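Local coordinates for extracellular solute-binding protein family 1 (Kribbella flavida, PDB 5IXP) that probably captures a small solute, quite possibly a sugar, outside the cell and delivers it to a membrane ABC transporter for import, at residues C119-L124 and K254-V259; A173-L178 and Q350-R355. All blocks are in the same frame, centred on the assembly; numbering follows the deposited sequence.

Interaction 1: residues C119-L124 and K254-V259; sequences CYRRDL and KGKWDV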
ATOM      1  N   CYS A 119       9.768  10.419  -2.913  0.54 12.97           N
ATOM      2  CA  CYS A 119      10.707  11.132  -2.067  0.54 12.33           C
ATOM      3  C   CYS A 119      12.088  11.068  -2.703  0.54 13.77           C
ATOM      4  O   CYS A 119      12.386  10.199  -3.528  0.54 11.22           O
ATOM      5  CB  CYS A 119      10.732  10.568  -0.642  0.54 16.18           C
ATOM      6  SG  CYS A 119      11.140   8.819  -0.497  0.54 16.53           S
ATOM      7  N   TYR A 120      12.926  12.026  -2.338  1.00 12.96           N
ATOM      8  CA  TYR A 120      14.226  12.132  -3.000  1.00 14.82           C
ATOM      9  C   TYR A 120      15.252  12.834  -2.122  1.00 16.47           C
ATOM     10  O   TYR A 120      14.922  13.629  -1.237  1.00 17.83           O
ATOM     11  CB  TYR A 120      14.121  12.855  -4.354  1.00 15.08           C
ATOM     12  CG  TYR A 120      13.662  14.298  -4.257  1.00 17.30           C
ATOM     13  CD1 TYR A 120      12.308  14.612  -4.145  1.00 17.69           C
ATOM     14  CD2 TYR A 120      14.581  15.346  -4.289  1.00 16.69           C
ATOM     15  CE1 TYR A 120      11.882  15.930  -4.056  1.00 20.86           C
ATOM     16  CE2 TYR A 120      14.166  16.672  -4.202  1.00 16.72           C
ATOM     17  CZ  TYR A 120      12.812  16.956  -4.083  1.00 18.75           C
ATOM     18  OH  TYR A 120      12.383  18.262  -3.992  1.00 17.53           O
ATOM     19  N   ARG A 121      16.517  12.532  -2.410  1.00 15.68           N
ATOM     20  CA  ARG A 121      17.658  13.101  -1.699  1.00 15.28           C
ATOM     21  C   ARG A 121      18.040  14.413  -2.375  1.00 17.76           C
ATOM     22  O   ARG A 121      18.701  14.418  -3.420  1.00 18.00           O
ATOM     23  CB  ARG A 121      18.812  12.108  -1.689  1.00 16.33           C
ATOM     24  CG  ARG A 121      18.613  10.939  -0.711  1.00 17.58           C
ATOM     25  CD  ARG A 121      18.999  11.354   0.719  1.00 18.22           C
ATOM     26  NE  ARG A 121      20.398  11.772   0.782  1.00 20.78           N
ATOM     27  CZ  ARG A 121      21.422  10.948   1.003  1.00 23.90           C
ATOM     28  NH1 ARG A 121      21.213   9.647   1.200  1.00 22.40           N
ATOM     29  NH2 ARG A 121      22.655  11.428   1.036  1.00 24.68           N
ATOM     30  N   ARG A 122      17.653  15.537  -1.770  0.66 18.69           N
ATOM     31  CA  ARG A 122      17.930  16.826  -2.401  0.66 20.85           C
ATOM     32  C   ARG A 122      19.420  17.154  -2.423  0.66 19.74           C
ATOM     33  O   ARG A 122      19.868  17.891  -3.309  0.66 20.69           O
ATOM     34  CB  ARG A 122      17.143  17.945  -1.715  0.66 23.67           C
ATOM     35  CG  ARG A 122      17.183  17.949  -0.202  0.66 23.23           C
ATOM     36  CD  ARG A 122      16.169  18.956   0.351  0.66 23.44           C
ATOM     37  NE  ARG A 122      16.487  20.321  -0.060  0.66 21.51           N
ATOM     38  CZ  ARG A 122      15.813  21.031  -0.965  0.66 25.51           C
ATOM     39  NH1 ARG A 122      14.737  20.529  -1.575  0.66 18.16           N
ATOM     40  NH2 ARG A 122      16.219  22.268  -1.250  0.66 30.70           N
ATOM     41  N   ASP A 123      20.203  16.622  -1.478  1.00 17.61           N
ATOM     42  CA  ASP A 123      21.647  16.843  -1.522  1.00 18.54           C
ATOM     43  C   ASP A 123      22.280  16.106  -2.693  1.00 19.47           C
ATOM     44  O   ASP A 123      23.119  16.667  -3.410  1.00 20.18           O
ATOM     45  CB  ASP A 123      22.295  16.413  -0.203  1.00 21.25           C
ATOM     46  CG  ASP A 123      22.079  14.944   0.109  1.00 21.22           C
ATOM     47  OD1 ASP A 123      20.981  14.432  -0.175  1.00 20.90           O
ATOM     48  OD2 ASP A 123      23.012  14.297   0.643  1.00 23.62           O
ATOM     49  N   LEU A 124      21.878  14.854  -2.917  1.00 19.03           N
ATOM     50  CA  LEU A 124      22.397  14.109  -4.061  1.00 18.06           C
ATOM     51  C   LEU A 124      21.901  14.705  -5.373  1.00 20.22           C
ATOM     52  O   LEU A 124      22.661  14.782  -6.348  1.00 19.16           O
ATOM     53  CB  LEU A 124      22.015  12.633  -3.948  1.00 17.42           C
ATOM     54  CG  LEU A 124      22.528  11.913  -2.694  1.00 18.72           C
ATOM     55  CD1 LEU A 124      22.143  10.422  -2.709  1.00 16.61           C
ATOM     56  CD2 LEU A 124      24.042  12.100  -2.512  1.00 20.25           C
ATOM     57  N   LYS A 254      19.098  14.439   8.137  1.00 31.82           N
ATOM     58  CA  LYS A 254      18.573  15.784   8.345  1.00 30.25           C
ATOM     59  C   LYS A 254      19.035  16.720   7.238  1.00 28.72           C
ATOM     60  O   LYS A 254      20.216  16.744   6.878  1.00 29.14           O
ATOM     61  CB  LYS A 254      19.009  16.324   9.708  1.00 32.85           C
ATOM     62  CG  LYS A 254      18.356  15.598  10.871  1.00 42.00           C
ATOM     63  CD  LYS A 254      18.338  16.439  12.138  1.00 46.98           C
ATOM     64  CE  LYS A 254      17.417  15.817  13.187  1.00 50.73           C
ATOM     65  NZ  LYS A 254      15.983  15.784  12.755  1.00 51.32           N
ATOM     66  N   GLY A 255      18.094  17.485   6.690  1.00 27.48           N
ATOM     67  CA  GLY A 255      18.389  18.400   5.608  1.00 26.24           C
ATOM     68  C   GLY A 255      18.587  17.761   4.253  1.00 26.52           C
ATOM     69  O   GLY A 255      18.889  18.476   3.289  1.00 26.96           O
ATOM     70  N   LYS A 256      18.419  16.445   4.133  1.00 21.68           N
ATOM     71  CA  LYS A 256      18.745  15.766   2.886  1.00 21.32           C
ATOM     72  C   LYS A 256      17.543  15.233   2.119  1.00 22.81           C
ATOM     73  O   LYS A 256      17.695  14.896   0.941  1.00 20.66           O
ATOM     74  CB  LYS A 256      19.713  14.607   3.147  1.00 18.39           C
ATOM     75  CG  LYS A 256      21.084  15.059   3.610  1.00 21.77           C
ATOM     76  CD  LYS A 256      22.017  13.886   3.857  1.00 26.13           C
ATOM     77  CE  LYS A 256      23.373  14.370   4.352  1.00 28.37           C
ATOM     78  NZ  LYS A 256      24.179  13.234   4.878  1.00 31.75           N
ATOM     79  N   TRP A 257      16.362  15.148   2.737  1.00 19.70           N
ATOM     80  CA  TRP A 257      15.205  14.533   2.098  1.00 17.09           C
ATOM     81  C   TRP A 257      14.118  15.558   1.790  1.00 17.88           C
ATOM     82  O   TRP A 257      13.942  16.551   2.506  1.00 19.05           O
ATOM     83  CB  TRP A 257      14.612  13.421   2.973  1.00 18.88           C
ATOM     84  CG  TRP A 257      15.343  12.109   2.922  1.00 19.25           C
ATOM     85  CD1 TRP A 257      16.237  11.627   3.838  1.00 20.96           C
ATOM     86  CD2 TRP A 257      15.221  11.100   1.910  1.00 20.11           C
ATOM     87  NE1 TRP A 257      16.684  10.376   3.452  1.00 21.43           N
ATOM     88  CE2 TRP A 257      16.072  10.033   2.275  1.00 19.46           C
ATOM     89  CE3 TRP A 257      14.474  10.997   0.727  1.00 19.30           C
ATOM     90  CZ2 TRP A 257      16.200   8.882   1.500  1.00 17.49           C
ATOM     91  CZ3 TRP A 257      14.603   9.860  -0.039  1.00 18.60           C
ATOM     92  CH2 TRP A 257      15.458   8.812   0.351  1.00 21.32           C
ATOM     93  N   ASP A 258      13.396  15.304   0.700  1.00 15.27           N
ATOM     94  CA  ASP A 258      12.219  16.076   0.329  1.00 13.86           C
ATOM     95  C   ASP A 258      11.231  15.117  -0.319  1.00 13.99           C
ATOM     96  O   ASP A 258      11.533  13.942  -0.551  1.00 16.75           O
ATOM     97  CB  ASP A 258      12.568  17.234  -0.617  1.00 16.86           C
ATOM     98  CG  ASP A 258      11.665  18.454  -0.422  1.00 20.73           C
ATOM     99  OD1 ASP A 258      10.469  18.286  -0.065  1.00 18.95           O
ATOM    100  OD2 ASP A 258      12.164  19.587  -0.621  1.00 20.66           O
ATOM    101  N   VAL A 259      10.039  15.613  -0.615  0.59 14.58           N
ATOM    102  CA  VAL A 259       9.055  14.792  -1.303  0.59 15.35           C
ATOM    103  C   VAL A 259       8.392  15.633  -2.379  0.59 15.73           C
ATOM    104  O   VAL A 259       8.053  16.800  -2.160  0.59 17.92           O
ATOM    105  CB  VAL A 259       8.024  14.184  -0.326  0.59 16.68           C
ATOM    106  CG1 VAL A 259       7.315  15.260   0.443  0.59 15.43           C
ATOM    107  CG2 VAL A 259       7.034  13.309  -1.076  0.59 19.13           C
TER

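Interaction 2: residues A173-L178 and Q350-R355; sequences AMRNQL and QHKGPR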
ATOM      1  N   ALA A 173       5.652  -0.891  -7.545  1.00 17.12           N
ATOM      2  CA  ALA A 173       5.059   0.394  -7.898  1.00 18.69           C
ATOM      3  C   ALA A 173       4.465   0.361  -9.299  1.00 16.60           C
ATOM      4  O   ALA A 173       3.333   0.816  -9.510  1.00 18.71           O
ATOM      5  CB  ALA A 173       6.099   1.505  -7.774  1.00 17.67           C
HETATM    6  N   MSE A 174       5.188  -0.202 -10.262  1.00 14.66           N
HETATM    7  CA  MSE A 174       4.712  -0.221 -11.639  1.00 16.39           C
HETATM    8  C   MSE A 174       3.619  -1.251 -11.879  1.00 18.22           C
HETATM    9  O   MSE A 174       2.624  -0.960 -12.545  1.00 20.08           O
HETATM   10  CB  MSE A 174       5.872  -0.493 -12.599  1.00 15.17           C
HETATM   11  CG  MSE A 174       6.953   0.563 -12.528  1.00 19.08           C
HETATM   12 SE   MSE A 174       8.344   0.112 -13.815  0.84 28.72          SE
HETATM   13  CE  MSE A 174       7.249   0.277 -15.437  1.00 27.98           C
ATOM     14  N   ARG A 175       3.810  -2.467 -11.360  1.00 17.45           N
ATOM     15  CA  ARG A 175       2.864  -3.535 -11.669  1.00 21.12           C
ATOM     16  C   ARG A 175       1.465  -3.194 -11.190  1.00 22.49           C
ATOM     17  O   ARG A 175       0.472  -3.524 -11.852  1.00 21.77           O
ATOM     18  CB  ARG A 175       3.298  -4.853 -11.042  1.00 17.50           C
ATOM     19  CG  ARG A 175       2.536  -6.017 -11.663  1.00 21.03           C
ATOM     20  CD  ARG A 175       2.588  -7.239 -10.807  1.00 25.77           C
ATOM     21  NE  ARG A 175       1.729  -7.143  -9.631  1.00 30.55           N
ATOM     22  CZ  ARG A 175       2.156  -6.804  -8.420  1.00 31.14           C
ATOM     23  NH1 ARG A 175       3.431  -6.504  -8.226  1.00 31.70           N
ATOM     24  NH2 ARG A 175       1.310  -6.769  -7.401  1.00 33.94           N
ATOM     25  N   ASN A 176       1.361  -2.548 -10.033  1.00 21.80           N
ATOM     26  CA  ASN A 176       0.041  -2.289  -9.481  1.00 21.67           C
ATOM     27  C   ASN A 176      -0.724  -1.222 -10.246  1.00 23.22           C
ATOM     28  O   ASN A 176      -1.924  -1.064 -10.002  1.00 23.28           O
ATOM     29  CB  ASN A 176       0.162  -1.913  -8.008  1.00 25.75           C
ATOM     30  CG  ASN A 176       0.338  -3.126  -7.139  1.00 32.94           C
ATOM     31  OD1 ASN A 176      -0.576  -3.936  -7.013  1.00 38.32           O
ATOM     32  ND2 ASN A 176       1.516  -3.282  -6.558  1.00 36.98           N
ATOM     33  N   GLN A 177      -0.075  -0.512 -11.168  1.00 26.34           N
ATOM     34  CA  GLN A 177      -0.762   0.449 -12.020  1.00 24.80           C
ATOM     35  C   GLN A 177      -1.367  -0.166 -13.269  1.00 26.53           C
ATOM     36  O   GLN A 177      -2.224   0.469 -13.894  1.00 27.43           O
ATOM     37  CB  GLN A 177       0.189   1.548 -12.477  1.00 24.19           C
ATOM     38  CG  GLN A 177       0.685   2.436 -11.385  1.00 23.51           C
ATOM     39  CD  GLN A 177       1.606   3.499 -11.933  1.00 20.08           C
ATOM     40  OE1 GLN A 177       2.365   3.246 -12.866  1.00 21.43           O
ATOM     41  NE2 GLN A 177       1.528   4.694 -11.382  1.00 20.51           N
ATOM     42  N   LEU A 178      -0.911  -1.344 -13.680  1.00 24.43           N
ATOM     43  CA  LEU A 178      -1.419  -1.951 -14.903  1.00 27.11           C
ATOM     44  C   LEU A 178      -2.913  -2.197 -14.786  1.00 27.81           C
ATOM     45  O   LEU A 178      -3.439  -2.432 -13.695  1.00 25.71           O
ATOM     46  CB  LEU A 178      -0.702  -3.271 -15.187  1.00 23.55           C
ATOM     47  CG  LEU A 178       0.816  -3.153 -15.273  1.00 24.91           C
ATOM     48  CD1 LEU A 178       1.448  -4.533 -15.407  1.00 25.89           C
ATOM     49  CD2 LEU A 178       1.195  -2.267 -16.452  1.00 27.61           C
ATOM     50  N   GLN A 350      -7.046  -2.861 -11.767  1.00 36.99           N
ATOM     51  CA  GLN A 350      -6.499  -4.204 -11.882  1.00 31.28           C
ATOM     52  C   GLN A 350      -7.264  -5.168 -10.982  1.00 31.14           C
ATOM     53  O   GLN A 350      -7.378  -4.941  -9.773  1.00 31.84           O
ATOM     54  CB  GLN A 350      -5.019  -4.164 -11.515  1.00 31.63           C
ATOM     55  CG  GLN A 350      -4.347  -5.471 -11.339  1.00 33.46           C
ATOM     56  CD  GLN A 350      -2.898  -5.267 -10.972  1.00 29.67           C
ATOM     57  OE1 GLN A 350      -2.360  -5.953 -10.103  1.00 28.96           O
ATOM     58  NE2 GLN A 350      -2.258  -4.299 -11.625  1.00 23.69           N
ATOM     59  N   HIS A 351      -7.780  -6.245 -11.567  1.00 33.19           N
ATOM     60  CA  HIS A 351      -8.411  -7.292 -10.781  1.00 33.20           C
ATOM     61  C   HIS A 351      -7.347  -8.184 -10.152  1.00 30.53           C
ATOM     62  O   HIS A 351      -6.367  -8.556 -10.802  1.00 30.52           O
ATOM     63  CB  HIS A 351      -9.349  -8.122 -11.656  1.00 35.96           C
ATOM     64  CG  HIS A 351      -9.970  -9.275 -10.940  1.00 43.85           C
ATOM     65  ND1 HIS A 351     -10.784  -9.113  -9.839  1.00 48.71           N
ATOM     66  CD2 HIS A 351      -9.881 -10.608 -11.151  1.00 46.98           C
ATOM     67  CE1 HIS A 351     -11.175 -10.298  -9.407  1.00 49.75           C
ATOM     68  NE2 HIS A 351     -10.641 -11.223 -10.186  1.00 49.41           N
ATOM     69  N   LYS A 352      -7.535  -8.516  -8.877  1.00 31.14           N
ATOM     70  CA  LYS A 352      -6.642  -9.421  -8.159  1.00 31.81           C
ATOM     71  C   LYS A 352      -7.353 -10.754  -7.974  1.00 29.29           C
ATOM     72  O   LYS A 352      -8.370 -10.821  -7.279  1.00 35.36           O
ATOM     73  CB  LYS A 352      -6.244  -8.853  -6.797  1.00 34.58           C
ATOM     74  CG  LYS A 352      -5.840  -7.392  -6.793  1.00 37.64           C
ATOM     75  CD  LYS A 352      -4.361  -7.234  -6.998  1.00 34.36           C
ATOM     76  CE  LYS A 352      -3.947  -5.781  -6.811  1.00 35.85           C
ATOM     77  NZ  LYS A 352      -2.480  -5.640  -6.823  1.00 39.42           N
ATOM     78  N   GLY A 353      -6.809 -11.809  -8.568  1.00 25.30           N
ATOM     79  CA  GLY A 353      -7.419 -13.117  -8.493  1.00 26.02           C
ATOM     80  C   GLY A 353      -7.045 -13.903  -7.250  1.00 28.38           C
ATOM     81  O   GLY A 353      -6.306 -13.430  -6.383  1.00 27.55           O
ATOM     82  N   PRO A 354      -7.535 -15.145  -7.162  1.00 29.98           N
ATOM     83  CA  PRO A 354      -7.477 -15.879  -5.885  1.00 28.40           C
ATOM     84  C   PRO A 354      -6.077 -16.188  -5.399  1.00 29.22           C
ATOM     85  O   PRO A 354      -5.899 -16.446  -4.203  1.00 31.20           O
ATOM     86  CB  PRO A 354      -8.247 -17.176  -6.185  1.00 29.38           C
ATOM     87  CG  PRO A 354      -9.028 -16.897  -7.424  1.00 32.66           C
ATOM     88  CD  PRO A 354      -8.219 -15.913  -8.213  1.00 29.93           C
ATOM     89  N   ARG A 355      -5.081 -16.204  -6.273  1.00 27.44           N
ATOM     90  CA  ARG A 355      -3.721 -16.517  -5.861  1.00 27.46           C
ATOM     91  C   ARG A 355      -2.759 -15.394  -6.234  1.00 24.61           C
ATOM     92  O   ARG A 355      -1.583 -15.637  -6.518  1.00 24.63           O
ATOM     93  CB  ARG A 355      -3.282 -17.855  -6.461  1.00 30.65           C
ATOM     94  CG  ARG A 355      -4.078 -19.047  -5.909  1.00 35.77           C
ATOM     95  CD  ARG A 355      -3.143 -20.113  -5.354  1.00 43.29           C
ATOM     96  NE  ARG A 355      -3.017 -20.035  -3.906  1.00 56.01           N
ATOM     97  CZ  ARG A 355      -2.205 -20.801  -3.184  1.00 59.72           C
ATOM     98  NH1 ARG A 355      -1.426 -21.694  -3.785  1.00 60.74           N
ATOM     99  NH2 ARG A 355      -2.154 -20.662  -1.856  1.00 61.26           N
TER
HETATM  100  O   HOH W   1      -1.045  -7.841  -9.165  1.00 27.78           O
HETATM  101  O   HOH W   2      -4.307  -0.975 -11.669  1.00 28.83           O

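Interaction 1: residues C119-L124 and K254-V259
Lys256, just ahead of the strand, lends its carbonyl O to Arg122 N (2.8 Å), a bent bond with the donor above the carbonyl plane, where strand 108-121 gives way to helix 122-127. Its extended chain runs alongside Arg121, its CD 3.4 Å from Asp123 OD2, and its NZ bonds to Phe252 O. Arg121 grips Asp123 side-on, NE and NH2 each taking the syn lone pair of one carboxylate oxygen, while Leu124 CD1 covers one guanidinium face. Trp257 receives Arg121 CD over the face of its five-membered ring, 3.8 Å from the centroid; Cys119 SG approaches the six-membered ring obliquely, CZ3 3.6 Å away. On the other face of the sheet, Asp258 lays its CB over the Tyr120 ring, 3.5 Å from CZ, and its OD2 meets Arg122 NH1 at 2.9 Å in a salt bridge, the guanidinium and carboxylate planes 56° apart. Asp258 and Tyr120 also exchange both backbone bonds, N to O, as a hydrogen-bonded pair. Val259 pairs with Cys119, which forms a disulfide with Cys237, without such bonds. This is an antiparallel edge pairing in the mixed sheet of the periplasmic-binding-protein fold.

Interaction 2: residues A173-L178 and Q350-R355
Gln350 reaches across with CG anti to its backbone N (chi1 169°) and the rest of the chain extended, which sets its amide against the turn at the C-terminal end of helix 167-175. Both protons of NE2 are spent there: one goes to Arg175 O at 2.8 Å, in the carbonyl plane on a lone pair, the other to Leu178 O at 3.0 Å, an almost straight bond that reaches its carbonyl from above the plane. The two acceptors lie nearly in the plane of the amide, so the pair fixes its rotation. Lys352, bent at chi2, brings NZ to Asn176 OD1 at 2.6 Å, nearly along the C=O axis, and gives a weak bond back to Gln350 OE1. These acceptors belong to a type I beta turn from Arg175 to Leu178, in which Arg175 O also takes Leu178 N and thus accepts twice. An alanine at Gln350 would remove both NE2 bonds and would probably loosen the loop's hold on the turn. Water then fills in the next layer: one molecule links Arg175 NE to Gln350 OE1 (2.5 Å from the latter), and a second donates to Asn176 O and to Leu178 O, with a weak bond from Gln350 N. Arg175 NH2 lies 4.0 Å from Lys352 NZ, a like-charge approach that the Arg175 NH1 salt bridge to Glu172 would probably ease. Further out, Asn176 ND2 bonds to Glu172 O, steadying the amide that receives Lys352, and Leu197 of helix 195-209 packs on Arg175.

Interaction 1 is mostly buried, whereas interaction 2 lies at the surface; their centres are 30 Å apart, and the nearest atoms of the two stay about 11 Å apart. They share no helix or strand: the first joins strand 108-121 and the start of helix 122-127 to strand 257-260, the second ties the turn at the C-terminal end of helix 167-175 to the loop between helices 335-344 and 356-371. Along the chain their segments alternate. The chemistry follows the setting. Sheet pairing, an aromatic face and one salt bridge join 119-124 to 254-259, burying 593 Å², while 173-178 with 350-355 buries only 202 Å² and relies on side-chain bonds to carbonyl oxygens, supplemented by two waters.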